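Local coordinates for Lin0431 protein (Listeria innocua, PDB 3LD7) that is of unknown function but forms a small, mostly beta domain of the NusG domain II family, named after a domain of a transcription factor, at residues 10-15 and 20-25; 41-46 and 52-57; 68-71 and 76-79. All coordinates share one frame; numbering follows the deposited sequence.

Interaction 1 of 3, residues 10-15 and 20-25; sequences AIISQN and REIPLT
The beta hairpin of strands 8-14 and 17-23, at one margin of a four-stranded antiparallel sheet, brings Ala10, Ile11 and Ile12 against Ile22, Glu21 and Arg20. Ala10 and Ile22 form a hydrogen-bonded pair, with Ala10 N to Ile22 O and Ile22 N to Ala10 O both 2.8 Å. Ile12 and Arg20 form the next such pair: Ile12 N reaches Arg20 O at 2.9 Å, while the return bond from Arg20 N to Ile12 O stretches to 3.3 Å. Between them Ile11 and Glu21 are a non-hydrogen-bonded pair, their side chains running alongside each other on the same face. Ile11 turns CG1 beside its own backbone N (chi1 -47°), and CD1 then lies against the aliphatic and carboxylate carbons of Glu21, 3.4 Å from Glu21 CD. On the other face Ile12 CD1 meets Ile22 CD1 at 3.8 Å, and Ala10 CB touches Leu24 CD1 at 4.0 Å. Ala10, whose side chain is a single methyl, packs on Ile52, as does Ile12, while Ile22 and Leu24 reach Val47. The bent chain of Arg20 lays one guanidinium face over Ile22 CD1, near the rim of the group, and its charged end goes to a salt bridge with Glu31 and a cation-pi contact with Phe33. The chemistry therefore divides by face: on that of Ala10, Ile12 and Ile22, compact apolar side chains are buried against each other, with Arg20 at its margin, whereas exposed Glu21 lays its whole length, carboxylate included, along Ile11 CD1.

Interaction 2 of 3, residues 41-46 and 52-57; sequences QYNLME and IRIKED
Strands 42-48 and 51-57 run antiparallel, their local axes 143° apart, and the pairing slips by one residue where Lys55 and Glu56 both face Leu44 in a classic beta bulge. Leu44 N bonds to Glu56 O and Lys55 N to Leu44 O, each at 2.8 Å, so the backbone of Leu44 serves two successive residues. Beyond the bulge Glu46 and Arg53 pair by backbone and side chain alike. The extended Glu46 lies beside Arg53, and its OE1 takes both Arg53 NE and Arg53 NH2 at 2.8 Å: a side-on salt bridge to a single oxygen, which lies in the guanidinium plane although the two flat groups are turned 49° apart. The NH2 bond arrives on the syn side; that from NE comes from above the carboxylate plane. A water joins Glu46 OE2 to Lys55 NZ, and the lysine methylenes line OE1, with Lys55 CD 3.3 Å from Glu46 OE1. These charges would probably stabilise the ionised carboxylate. At the far end Tyr42 OH donates to Glu56 OE2, modelled at a doubtfully short 2.5 Å, with ring and carboxylate nearly perpendicular (84°). Asp57 CA stands over a face of that ring in a CH-pi contact, 4.2 Å from the Tyr42 centroid. On the face of Asn43 and Asp57, selenomethionine Met45, bent at chi2 and chi3, puts CE 3.7 Å from Ile54 CG1, its flexible chain suiting a core shared with Phe33 and Val86. The whole is a bulged beta hairpin, Glu46, Arg53 and Glu56 on one face, Met45, Ile54, Asn43 and Asp57 on the other.

Interaction 3 of 3, residues 68-71 and 76-79; sequences GWKS and TIVC
Lys70 and Ile77 make the close part of this contact, where the loop after helix 63-67 passes beside strand 76-79. The aliphatic portion of the lysine crosses the isoleucine at an angle, and Lys70 CG lies 3.6 Å from Ile77 CG1. Lys70 CG and Ile77 CG1 each lie beside their own backbone N, and the lysine bends again at chi2 (-67°) before running straight, a path that lets its middle meet Ile77 while its end continues past the backbone of Thr76, with Lys70 CE 3.6 Å from Thr76 O. Ile77 CD1 also lies 4.0 Å from the carbonyl oxygen Gly68 O. A branched, wholly apolar residue suits this buried site, for Ile77 also packs on Ile54 and Val86. Gly68, the first residue beyond the helix, has a positive phi (71°), a conformation glycine adopts readily as the chain turns into the loop.

The other side is looser and involves water. The ammonium of Lys70 gives a hydrogen bond to a water, NZ to water oxygen 3.1 Å. Thr76 N donates to the same water, also at 3.1 Å, so the solvent molecule links the charged end of Lys70 to the first residue of the strand. Lysine fits both regions: its methylenes cover isoleucine and its ammonium remains hydrated. The main chains are well separated, with 7.1 Å between Lys70 CA and Thr76 CA. In this small beta domain the irregular segment after a short helix thus rests on edge strand 76-79 by side chains and a water bridge, while Lys70 pairs by backbone with Ile52.

Interactions 1, 2 and 3 follow one another along the chain, each closing before the next opens. Interaction 1 lies in the four-stranded sheet, whose opposite outer strand, 76-79, supplies half of interaction 3; interaction 2 lies in the three-stranded sheet. The centres of interactions 1 and 2 are about 13 Å apart, on opposite sides of the chain's centre, yet Ile52 CD1 bridges them by packing 3.8 Å from Ile12 CD1. Interactions 2 and 3, with centres about 10 Å apart, meet through a probable hydrogen bond from Lys70 N to Ile52 O, 2.8 Å. Residue Ile52 thus links the two sheets and the loop within one compact NusG domain II-family unit.

Interaction 1 of 3, residues 10-15 and 20-25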
loop_
_atom_site.group_PDB
_atom_site.type_symbol
_atom_site.label_atom_id
_atom_site.label_comp_id
_atom_site.label_asym_id
_atom_site.label_seq_id
_atom_site.Cartn_x
_atom_site.Cartn_y
_atom_site.Cartn_z
ATOM N N ALA A 10 -0.246 -8.389 -1.098
ATOM C CA ALA A 10 -0.242 -7.154 -0.346
ATOM C C ALA A 10 -1.622 -6.934 0.254
ATOM O O ALA A 10 -2.632 -6.932 -0.459
ATOM C CB ALA A 10 0.127 -5.998 -1.245
ATOM N N ILE A 11 -1.665 -6.740 1.570
ATOM C CA ILE A 11 -2.908 -6.486 2.279
ATOM C C ILE A 11 -2.932 -5.005 2.622
ATOM O O ILE A 11 -2.059 -4.500 3.336
ATOM C CB ILE A 11 -3.026 -7.348 3.570
ATOM C CG1 ILE A 11 -2.668 -8.812 3.288
ATOM C CG2 ILE A 11 -4.421 -7.179 4.217
ATOM C CD1 ILE A 11 -3.628 -9.496 2.433
ATOM N N ILE A 12 -3.910 -4.297 2.089
ATOM C CA ILE A 12 -4.010 -2.853 2.295
ATOM C C ILE A 12 -5.243 -2.538 3.127
ATOM O O ILE A 12 -6.365 -2.892 2.740
ATOM C CB ILE A 12 -4.101 -2.129 0.934
ATOM C CG1 ILE A 12 -2.878 -2.484 0.059
ATOM C CG2 ILE A 12 -4.220 -0.617 1.132
ATOM C CD1 ILE A 12 -3.133 -3.575 -1.006
ATOM N N SER A 13 -5.032 -1.871 4.263
ATOM C CA SER A 13 -6.082 -1.607 5.251
ATOM C C SER A 13 -6.193 -0.133 5.569
ATOM O O SER A 13 -5.220 0.609 5.448
ATOM C CB SER A 13 -5.766 -2.312 6.565
ATOM O OG SER A 13 -5.780 -3.721 6.408
ATOM N N GLN A 14 -7.368 0.262 6.027
ATOM C CA GLN A 14 -7.576 1.605 6.550
ATOM C C GLN A 14 -8.334 1.437 7.873
ATOM O O GLN A 14 -9.413 0.826 7.915
ATOM C CB GLN A 14 -8.407 2.412 5.559
ATOM C CG GLN A 14 -8.795 3.799 6.020
ATOM C CD GLN A 14 -9.911 4.390 5.139
ATOM O OE1 GLN A 14 -10.871 3.691 4.751
ATOM N NE2 GLN A 14 -9.805 5.673 4.844
ATOM N N ASN A 15 -7.742 1.948 8.955
ATOM C CA ASN A 15 -8.235 1.722 10.316
ATOM C C ASN A 15 -8.453 0.242 10.645
ATOM O O ASN A 15 -9.421 -0.137 11.331
ATOM C CB ASN A 15 -9.468 2.556 10.618
ATOM C CG ASN A 15 -9.723 2.684 12.126
ATOM O OD1 ASN A 15 -8.789 2.606 12.941
ATOM N ND2 ASN A 15 -10.985 2.863 12.500
ATOM N N ARG A 20 -8.164 -3.856 0.153
ATOM C CA ARG A 20 -7.780 -4.742 -0.968
ATOM C C ARG A 20 -6.814 -5.777 -0.478
ATOM O O ARG A 20 -5.971 -5.467 0.361
ATOM C CB ARG A 20 -7.070 -3.968 -2.094
ATOM C CG ARG A 20 -7.939 -3.008 -2.864
ATOM C CD ARG A 20 -8.852 -3.703 -3.922
ATOM N NE ARG A 20 -8.083 -4.385 -4.979
ATOM C CZ ARG A 20 -7.404 -3.752 -5.940
ATOM N NH1 ARG A 20 -7.384 -2.420 -5.974
ATOM N NH2 ARG A 20 -6.744 -4.439 -6.874
ATOM N N GLU A 21 -6.918 -6.998 -1.010
ATOM C CA GLU A 21 -5.827 -7.975 -0.900
ATOM C C GLU A 21 -5.373 -8.243 -2.322
ATOM O O GLU A 21 -6.173 -8.679 -3.154
ATOM C CB GLU A 21 -6.264 -9.260 -0.163
ATOM C CG GLU A 21 -6.876 -8.929 1.208
ATOM C CD GLU A 21 -6.986 -10.110 2.187
ATOM O OE1 GLU A 21 -6.554 -11.229 1.854
ATOM O OE2 GLU A 21 -7.503 -9.910 3.322
ATOM N N ILE A 22 -4.111 -7.932 -2.612
ATOM C CA ILE A 22 -3.624 -7.919 -3.979
ATOM C C ILE A 22 -2.440 -8.857 -4.155
ATOM O O ILE A 22 -1.330 -8.581 -3.692
ATOM C CB ILE A 22 -3.177 -6.503 -4.436
ATOM C CG1 ILE A 22 -4.306 -5.474 -4.281
ATOM C CG2 ILE A 22 -2.692 -6.587 -5.892
ATOM C CD1 ILE A 22 -3.876 -4.049 -4.690
ATOM N N PRO A 23 -2.663 -9.986 -4.816
ATOM C CA PRO A 23 -1.552 -10.902 -5.102
ATOM C C PRO A 23 -0.596 -10.218 -6.072
ATOM O O PRO A 23 -1.035 -9.770 -7.138
ATOM C CB PRO A 23 -2.248 -12.101 -5.768
ATOM C CG PRO A 23 -3.628 -12.040 -5.265
ATOM C CD PRO A 23 -3.964 -10.581 -5.135
ATOM N N LEU A 24 0.677 -10.101 -5.693
ATOM C CA LEU A 24 1.619 -9.302 -6.460
ATOM C C LEU A 24 2.365 -10.171 -7.432
ATOM O O LEU A 24 2.809 -9.692 -8.466
ATOM C CB LEU A 24 2.649 -8.614 -5.558
ATOM C CG LEU A 24 2.078 -7.543 -4.631
ATOM C CD1 LEU A 24 3.163 -7.036 -3.700
ATOM C CD2 LEU A 24 1.433 -6.414 -5.426
ATOM N N THR A 25 2.507 -11.447 -7.095
ATOM C CA THR A 25 3.358 -12.306 -7.886
ATOM C C THR A 25 2.667 -12.670 -9.208
ATOM O O THR A 25 1.605 -13.299 -9.226
ATOM C CB THR A 25 3.782 -13.543 -7.082
ATOM O OG1 THR A 25 4.300 -13.118 -5.801
ATOM C CG2 THR A 25 4.843 -14.309 -7.840
#

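Interaction 2 of 3, residues 41-46 and 52-57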
loop_
_atom_site.group_PDB
_atom_site.type_symbol
_atom_site.label_atom_id
_atom_site.label_comp_id
_atom_site.label_asym_id
_atom_site.label_seq_id
_atom_site.Cartn_x
_atom_site.Cartn_y
_atom_site.Cartn_z
ATOM N N GLN A 41 -8.296 13.843 3.711
ATOM C CA GLN A 41 -7.209 12.884 3.726
ATOM C C GLN A 41 -7.304 11.906 2.560
ATOM O O GLN A 41 -8.384 11.356 2.273
ATOM C CB GLN A 41 -7.208 12.091 5.034
ATOM C CG GLN A 41 -7.175 12.970 6.281
ATOM C CD GLN A 41 -7.781 12.267 7.482
ATOM O OE1 GLN A 41 -8.440 12.878 8.302
ATOM N NE2 GLN A 41 -7.539 10.962 7.584
ATOM N N TYR A 42 -6.190 11.696 1.874
ATOM C CA TYR A 42 -6.147 10.654 0.867
ATOM C C TYR A 42 -4.782 9.998 0.802
ATOM O O TYR A 42 -3.783 10.569 1.241
ATOM C CB TYR A 42 -6.514 11.209 -0.531
ATOM C CG TYR A 42 -5.394 12.008 -1.167
ATOM C CD1 TYR A 42 -5.220 13.343 -0.854
ATOM C CD2 TYR A 42 -4.518 11.425 -2.072
ATOM C CE1 TYR A 42 -4.193 14.084 -1.397
ATOM C CE2 TYR A 42 -3.485 12.154 -2.634
ATOM C CZ TYR A 42 -3.333 13.496 -2.294
ATOM O OH TYR A 42 -2.315 14.253 -2.836
ATOM N N ASN A 43 -4.750 8.801 0.228
ATOM C CA ASN A 43 -3.504 8.131 -0.147
ATOM C C ASN A 43 -3.708 7.521 -1.501
ATOM O O ASN A 43 -4.626 6.698 -1.692
ATOM C CB ASN A 43 -3.094 7.012 0.843
ATOM C CG ASN A 43 -2.783 7.547 2.243
ATOM O OD1 ASN A 43 -1.609 7.760 2.639
ATOM N ND2 ASN A 43 -3.801 7.740 2.990
ATOM N N LEU A 44 -2.852 7.911 -2.436
ATOM C CA LEU A 44 -2.874 7.350 -3.782
ATOM C C LEU A 44 -1.940 6.157 -3.808
ATOM O O LEU A 44 -0.720 6.307 -3.681
ATOM C CB LEU A 44 -2.438 8.397 -4.787
ATOM C CG LEU A 44 -2.453 7.988 -6.259
ATOM C CD1 LEU A 44 -3.814 7.449 -6.693
ATOM C CD2 LEU A 44 -2.053 9.183 -7.078
HETATM N N MSE A 45 -2.530 4.965 -3.898
HETATM C CA MSE A 45 -1.785 3.717 -3.913
HETATM C C MSE A 45 -1.444 3.346 -5.337
HETATM O O MSE A 45 -2.236 3.586 -6.252
HETATM C CB MSE A 45 -2.662 2.599 -3.321
HETATM C CG MSE A 45 -3.261 2.958 -1.958
HETATM SE SE MSE A 45 -1.969 3.499 -0.612
HETATM C CE MSE A 45 -0.747 1.950 -0.754
ATOM N N GLU A 46 -0.286 2.723 -5.516
ATOM C CA GLU A 46 0.163 2.337 -6.842
ATOM C C GLU A 46 0.757 0.954 -6.780
ATOM O O GLU A 46 1.646 0.683 -5.970
ATOM C CB GLU A 46 1.207 3.337 -7.379
ATOM C CG GLU A 46 1.662 3.015 -8.795
ATOM C CD GLU A 46 2.720 3.989 -9.309
ATOM O OE1 GLU A 46 3.169 4.856 -8.527
ATOM O OE2 GLU A 46 3.090 3.897 -10.497
ATOM N N ILE A 52 4.515 -2.390 -4.721
ATOM C CA ILE A 52 3.466 -1.474 -4.304
ATOM C C ILE A 52 4.068 -0.302 -3.534
ATOM O O ILE A 52 5.086 -0.459 -2.850
ATOM C CB ILE A 52 2.403 -2.213 -3.453
ATOM C CG1 ILE A 52 1.207 -1.305 -3.148
ATOM C CG2 ILE A 52 3.029 -2.839 -2.199
ATOM C CD1 ILE A 52 0.041 -2.056 -2.494
ATOM N N ARG A 53 3.454 0.870 -3.654
ATOM C CA ARG A 53 3.854 2.019 -2.843
ATOM C C ARG A 53 2.681 2.937 -2.619
ATOM O O ARG A 53 1.657 2.842 -3.312
ATOM C CB ARG A 53 4.955 2.842 -3.526
ATOM C CG ARG A 53 4.499 3.610 -4.770
ATOM C CD ARG A 53 5.596 4.504 -5.327
ATOM N NE ARG A 53 5.216 5.069 -6.612
ATOM C CZ ARG A 53 6.034 5.774 -7.384
ATOM N NH1 ARG A 53 7.275 6.059 -6.975
ATOM N NH2 ARG A 53 5.610 6.194 -8.564
ATOM N N ILE A 54 2.844 3.848 -1.661
ATOM C CA ILE A 54 2.010 5.040 -1.642
ATOM C C ILE A 54 2.680 6.035 -2.574
ATOM O O ILE A 54 3.790 6.513 -2.305
ATOM C CB ILE A 54 1.847 5.660 -0.266
ATOM C CG1 ILE A 54 1.305 4.646 0.757
ATOM C CG2 ILE A 54 0.940 6.905 -0.368
ATOM C CD1 ILE A 54 1.406 5.174 2.209
ATOM N N LYS A 55 2.033 6.315 -3.704
ATOM C CA LYS A 55 2.617 7.220 -4.680
ATOM C C LYS A 55 2.616 8.652 -4.170
ATOM O O LYS A 55 3.609 9.393 -4.327
ATOM C CB LYS A 55 1.855 7.137 -6.012
ATOM C CG LYS A 55 2.403 8.088 -7.073
ATOM C CD LYS A 55 1.737 7.880 -8.418
ATOM C CE LYS A 55 2.366 8.805 -9.474
ATOM N NZ LYS A 55 1.823 8.575 -10.829
ATOM N N GLU A 56 1.518 9.039 -3.538
ATOM C CA GLU A 56 1.360 10.413 -3.107
ATOM C C GLU A 56 0.278 10.448 -2.060
ATOM O O GLU A 56 -0.666 9.657 -2.103
ATOM C CB GLU A 56 0.982 11.263 -4.325
ATOM C CG GLU A 56 0.523 12.653 -4.059
ATOM C CD GLU A 56 -0.262 13.194 -5.249
ATOM O OE1 GLU A 56 0.192 13.023 -6.397
ATOM O OE2 GLU A 56 -1.352 13.749 -5.040
ATOM N N ASP A 57 0.414 11.354 -1.098
ATOM C CA ASP A 57 -0.640 11.563 -0.113
ATOM C C ASP A 57 -0.483 12.930 0.517
ATOM O O ASP A 57 0.543 13.592 0.290
ATOM C CB ASP A 57 -0.744 10.417 0.933
ATOM C CG ASP A 57 0.407 10.365 1.901
ATOM O OD1 ASP A 57 0.848 11.427 2.402
ATOM O OD2 ASP A 57 0.820 9.224 2.231
HETATM O O HOH W 1 -0.629 15.888 -1.653
HETATM O O HOH W 2 3.246 6.439 -11.712
#

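Interaction 3 of 3, residues 68-71 and 76-79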
loop_
_atom_site.group_PDB
_atom_site.type_symbol
_atom_site.label_atom_id
_atom_site.label_comp_id
_atom_site.label_asym_id
_atom_site.label_seq_id
_atom_site.Cartn_x
_atom_site.Cartn_y
_atom_site.Cartn_z
ATOM N N GLY A 68 8.598 4.310 0.174
ATOM C CA GLY A 68 8.750 3.931 -1.222
ATOM C C GLY A 68 8.219 2.552 -1.555
ATOM O O GLY A 68 7.301 2.043 -0.912
ATOM N N TRP A 69 8.806 1.944 -2.573
ATOM C CA TRP A 69 8.330 0.668 -3.076
ATOM C C TRP A 69 8.625 -0.511 -2.163
ATOM O O TRP A 69 9.732 -0.629 -1.611
ATOM C CB TRP A 69 8.968 0.347 -4.419
ATOM C CG TRP A 69 8.640 1.245 -5.554
ATOM C CD1 TRP A 69 9.467 2.167 -6.133
ATOM C CD2 TRP A 69 7.422 1.265 -6.317
ATOM N NE1 TRP A 69 8.836 2.777 -7.193
ATOM C CE2 TRP A 69 7.587 2.233 -7.342
ATOM C CE3 TRP A 69 6.214 0.564 -6.235
ATOM C CZ2 TRP A 69 6.576 2.539 -8.259
ATOM C CZ3 TRP A 69 5.200 0.856 -7.176
ATOM C CH2 TRP A 69 5.394 1.840 -8.167
ATOM N N LYS A 70 7.648 -1.412 -2.057
ATOM C CA LYS A 70 7.802 -2.638 -1.278
ATOM C C LYS A 70 7.364 -3.832 -2.106
ATOM O O LYS A 70 6.502 -3.708 -2.984
ATOM C CB LYS A 70 7.003 -2.573 0.025
ATOM C CG LYS A 70 7.428 -1.459 0.942
ATOM C CD LYS A 70 8.828 -1.681 1.492
ATOM C CE LYS A 70 9.204 -0.520 2.412
ATOM N NZ LYS A 70 10.560 -0.720 3.012
ATOM N N SER A 71 7.959 -4.990 -1.853
ATOM C CA SER A 71 7.657 -6.150 -2.681
ATOM C C SER A 71 7.915 -7.497 -2.017
ATOM O O SER A 71 7.530 -8.534 -2.553
ATOM C CB SER A 71 8.452 -6.085 -3.990
ATOM O OG SER A 71 9.842 -6.274 -3.733
ATOM N N THR A 76 6.390 -3.698 5.024
ATOM C CA THR A 76 5.213 -2.909 5.372
ATOM C C THR A 76 5.347 -1.481 4.914
ATOM O O THR A 76 6.458 -0.987 4.667
ATOM C CB THR A 76 4.994 -2.884 6.904
ATOM O OG1 THR A 76 6.157 -2.338 7.562
ATOM C CG2 THR A 76 4.736 -4.281 7.428
ATOM N N ILE A 77 4.201 -0.826 4.792
ATOM C CA ILE A 77 4.144 0.620 4.604
ATOM C C ILE A 77 3.126 1.149 5.575
ATOM O O ILE A 77 2.072 0.553 5.766
ATOM C CB ILE A 77 3.684 1.013 3.173
ATOM C CG1 ILE A 77 4.579 0.356 2.127
ATOM C CG2 ILE A 77 3.722 2.546 2.998
ATOM C CD1 ILE A 77 4.026 0.476 0.697
ATOM N N VAL A 78 3.428 2.251 6.238
ATOM C CA VAL A 78 2.437 2.785 7.159
ATOM C C VAL A 78 2.252 4.274 6.948
ATOM O O VAL A 78 3.226 5.027 6.771
ATOM C CB VAL A 78 2.810 2.502 8.600
ATOM C CG1 VAL A 78 4.154 3.077 8.866
ATOM C CG2 VAL A 78 1.769 3.078 9.536
ATOM N N CYS A 79 0.996 4.699 6.938
ATOM C CA CYS A 79 0.670 6.119 6.995
ATOM C C CYS A 79 -0.177 6.274 8.224
ATOM O O CYS A 79 -1.391 6.070 8.192
ATOM C CB CYS A 79 -0.089 6.614 5.752
ATOM S SG CYS A 79 -0.536 8.373 5.906
HETATM O O HOH W 3 9.173 -2.396 5.152
#